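Envelope polyprotein (Puumala orthohantavirus, PDB 5FXU) forms, as the ectodomain of the Gn glycoprotein, part of the antigenic surface of the hantavirus and probably works together with Gc in cell entry. Local coordinates at residues N87-P95 / T108-C116. Numbering follows the deposited sequence.
Sequences NLRGLCLVP and TIACFDLSC
Leu91 and Phe112 meet at the apolar centre, where CD1 of Leu91 lies 3.8 Å from CE2 of Phe112, the two side chains crossing at a slant. The other branch, CD2, faces CD1 of Leu114 more loosely, at 4.3 Å, and Phe57 of strand 54-64 also packs on Leu91. Phe112 holds CG between its backbone N and carbonyl carbon (chi1 57°), which swings the ring back over the turn at Gly90. Leu91 N lies over one face of the ring, while Arg89 O comes obliquely to CZ at 3.4 Å. Gly90 has a positive phi, and its carbonyl oxygen also sits obliquely to the ring, 3.3 Å from Phe112 CD1. Beside this cluster, Cys92 and Cys111 are joined by a disulfide, SG to SG 2.1 Å, with a torsion of 96° about the sulfur-sulfur bond, close to the relaxed value. Farther along, Val94 CG2 and Ile109 CG2 touch only lightly.

Across the two segments the polar bonds are between backbone atoms. Phe112 N donates to Gly90 O at 3.1 Å in a fairly straight bond (160°). Cys92 N reaches Phe112 O at 3.1 Å from above the carbonyl plane, and Leu91 CA adds a CH...O contact to that oxygen. Cys92 also centres an inverse gamma turn. The Asp113 carboxylate bonds within its own strand and to outside threonines: OD1 to Leu114 N at 2.7 Å and to Thr310, OD2 to Thr344. A single beta bridge thus ties the chain leaving strand 79-89 to strand 107-116 within the Gn head: the pairing of Leu91 with Phe112 is held by two backbone hydrogen bonds, and the disulfide at the adjacent Cys92-Cys111 pair covalently limits how far the segments could part.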
loop_
_atom_site.group_PDB
_atom_site.type_symbol
_atom_site.label_atom_id
_atom_site.label_comp_id
_atom_site.label_asym_id
_atom_site.label_seq_id
_atom_site.Cartn_x
_atom_site.Cartn_y
_atom_site.Cartn_z
ATOM N N ASN A 87 2.605 8.856 17.500
ATOM C CA ASN A 87 3.611 7.988 16.896
ATOM C C ASN A 87 3.026 6.612 16.769
ATOM O O ASN A 87 2.471 6.102 17.713
ATOM C CB ASN A 87 4.884 7.949 17.729
ATOM C CG ASN A 87 5.706 9.210 17.573
ATOM O OD1 ASN A 87 6.325 9.435 16.531
ATOM N ND2 ASN A 87 5.710 10.043 18.583
ATOM N N LEU A 88 3.108 6.037 15.580
ATOM C CA LEU A 88 2.705 4.658 15.349
ATOM C C LEU A 88 3.975 3.865 15.078
ATOM O O LEU A 88 5.022 4.455 14.801
ATOM C CB LEU A 88 1.732 4.585 14.161
ATOM C CG LEU A 88 0.378 5.296 14.369
ATOM C CD1 LEU A 88 -0.461 5.270 13.098
ATOM C CD2 LEU A 88 -0.417 4.685 15.512
ATOM N N ARG A 89 3.901 2.543 15.185
ATOM C CA ARG A 89 4.983 1.700 14.720
ATOM C C ARG A 89 4.491 0.564 13.899
ATOM O O ARG A 89 3.347 0.143 14.044
ATOM C CB ARG A 89 5.712 1.034 15.875
ATOM C CG ARG A 89 6.208 1.877 17.030
ATOM C CD ARG A 89 6.830 0.930 18.074
ATOM N NE ARG A 89 7.751 1.577 19.020
ATOM C CZ ARG A 89 9.040 1.876 18.793
ATOM N NH1 ARG A 89 9.615 1.619 17.617
ATOM N NH2 ARG A 89 9.762 2.470 19.751
ATOM N N GLY A 90 5.400 0.018 13.083
ATOM C CA GLY A 90 5.098 -1.174 12.303
ATOM C C GLY A 90 4.336 -0.941 11.008
ATOM O O GLY A 90 4.116 -1.889 10.262
ATOM N N LEU A 91 3.941 0.292 10.712
ATOM C CA LEU A 91 3.197 0.555 9.487
ATOM C C LEU A 91 4.118 0.493 8.273
ATOM O O LEU A 91 5.339 0.646 8.393
ATOM C CB LEU A 91 2.458 1.891 9.521
ATOM C CG LEU A 91 1.088 1.795 10.190
ATOM C CD1 LEU A 91 1.223 1.608 11.691
ATOM C CD2 LEU A 91 0.256 3.023 9.878
ATOM N N CYS A 92 3.505 0.247 7.114
ATOM C CA CYS A 92 4.218 0.159 5.858
ATOM C C CYS A 92 4.651 1.516 5.344
ATOM O O CYS A 92 4.104 2.007 4.376
ATOM C CB CYS A 92 3.388 -0.614 4.801
ATOM S SG CYS A 92 3.081 -2.361 5.184
ATOM N N LEU A 93 5.659 2.074 5.999
ATOM C CA LEU A 93 6.398 3.253 5.553
ATOM C C LEU A 93 7.797 2.764 5.254
ATOM O O LEU A 93 8.672 2.747 6.123
ATOM C CB LEU A 93 6.497 4.337 6.629
ATOM C CG LEU A 93 5.371 5.333 6.746
ATOM C CD1 LEU A 93 4.181 4.635 7.374
ATOM C CD2 LEU A 93 5.801 6.514 7.604
ATOM N N VAL A 94 8.014 2.376 4.025
ATOM C CA VAL A 94 9.237 1.723 3.653
ATOM C C VAL A 94 10.184 2.801 3.110
ATOM O O VAL A 94 9.776 3.653 2.329
ATOM C CB VAL A 94 8.938 0.624 2.623
ATOM C CG1 VAL A 94 10.191 -0.166 2.319
ATOM C CG2 VAL A 94 7.848 -0.299 3.155
ATOM N N PRO A 95 11.443 2.804 3.561
ATOM C CA PRO A 95 12.361 3.819 3.041
ATOM C C PRO A 95 12.723 3.561 1.605
ATOM O O PRO A 95 12.597 2.435 1.136
ATOM C CB PRO A 95 13.609 3.676 3.919
ATOM C CG PRO A 95 13.150 2.969 5.139
ATOM C CD PRO A 95 12.049 2.056 4.680
ATOM N N THR A 108 13.991 -9.090 4.427
ATOM C CA THR A 108 12.573 -9.369 4.383
ATOM C C THR A 108 11.862 -8.152 4.997
ATOM O O THR A 108 12.297 -7.630 6.020
ATOM C CB THR A 108 12.275 -10.654 5.164
ATOM O OG1 THR A 108 12.809 -11.766 4.439
ATOM C CG2 THR A 108 10.765 -10.880 5.352
ATOM N N ILE A 109 10.806 -7.692 4.341
ATOM C CA ILE A 109 9.989 -6.579 4.823
ATOM C C ILE A 109 8.689 -7.169 5.313
ATOM O O ILE A 109 8.016 -7.891 4.582
ATOM C CB ILE A 109 9.684 -5.533 3.726
ATOM C CG1 ILE A 109 10.952 -4.820 3.279
ATOM C CG2 ILE A 109 8.715 -4.462 4.232
ATOM C CD1 ILE A 109 11.735 -5.560 2.204
ATOM N N ALA A 110 8.362 -6.879 6.564
ATOM C CA ALA A 110 7.090 -7.272 7.159
ATOM C C ALA A 110 6.544 -6.046 7.877
ATOM O O ALA A 110 7.207 -5.505 8.744
ATOM C CB ALA A 110 7.262 -8.427 8.117
ATOM N N CYS A 111 5.342 -5.627 7.493
ATOM C CA CYS A 111 4.720 -4.413 7.987
ATOM C C CYS A 111 3.205 -4.530 7.795
ATOM O O CYS A 111 2.732 -5.501 7.212
ATOM C CB CYS A 111 5.269 -3.208 7.235
ATOM S SG CYS A 111 4.964 -3.223 5.440
ATOM N N PHE A 112 2.426 -3.605 8.357
ATOM C CA PHE A 112 0.953 -3.655 8.190
ATOM C C PHE A 112 0.398 -2.299 7.826
ATOM O O PHE A 112 1.040 -1.292 8.051
ATOM C CB PHE A 112 0.266 -4.274 9.412
ATOM C CG PHE A 112 0.573 -3.573 10.686
ATOM C CD1 PHE A 112 1.726 -3.870 11.421
ATOM C CD2 PHE A 112 -0.283 -2.584 11.148
ATOM C CE1 PHE A 112 2.004 -3.190 12.594
ATOM C CE2 PHE A 112 -0.014 -1.905 12.316
ATOM C CZ PHE A 112 1.134 -2.198 13.038
ATOM N N ASP A 113 -0.751 -2.300 7.164
ATOM C CA ASP A 113 -1.557 -1.097 6.972
ATOM C C ASP A 113 -2.833 -1.274 7.817
ATOM O O ASP A 113 -3.107 -2.386 8.280
ATOM C CB ASP A 113 -1.872 -0.874 5.465
ATOM C CG ASP A 113 -2.216 0.612 5.128
ATOM O OD1 ASP A 113 -2.458 1.385 6.104
ATOM O OD2 ASP A 113 -2.248 1.003 3.895
ATOM N N LEU A 114 -3.607 -0.204 8.003
ATOM C CA LEU A 114 -4.795 -0.217 8.878
ATOM C C LEU A 114 -6.023 0.229 8.106
ATOM O O LEU A 114 -5.959 1.197 7.377
ATOM C CB LEU A 114 -4.617 0.722 10.055
ATOM C CG LEU A 114 -3.408 0.485 10.945
ATOM C CD1 LEU A 114 -3.212 1.632 11.925
ATOM C CD2 LEU A 114 -3.577 -0.823 11.679
ATOM N N SER A 115 -7.115 -0.511 8.270
ATOM C CA SER A 115 -8.387 -0.203 7.672
ATOM C C SER A 115 -9.317 -0.121 8.868
ATOM O O SER A 115 -9.560 -1.138 9.517
ATOM C CB SER A 115 -8.849 -1.293 6.704
ATOM O OG SER A 115 -7.962 -1.411 5.617
ATOM N N CYS A 116 -9.836 1.073 9.133
ATOM C CA CYS A 116 -10.481 1.385 10.400
ATOM C C CYS A 116 -11.815 2.139 10.252
ATOM O O CYS A 116 -11.989 2.962 9.355
ATOM C CB CYS A 116 -9.565 2.290 11.196
ATOM S SG CYS A 116 -7.882 1.714 11.429
#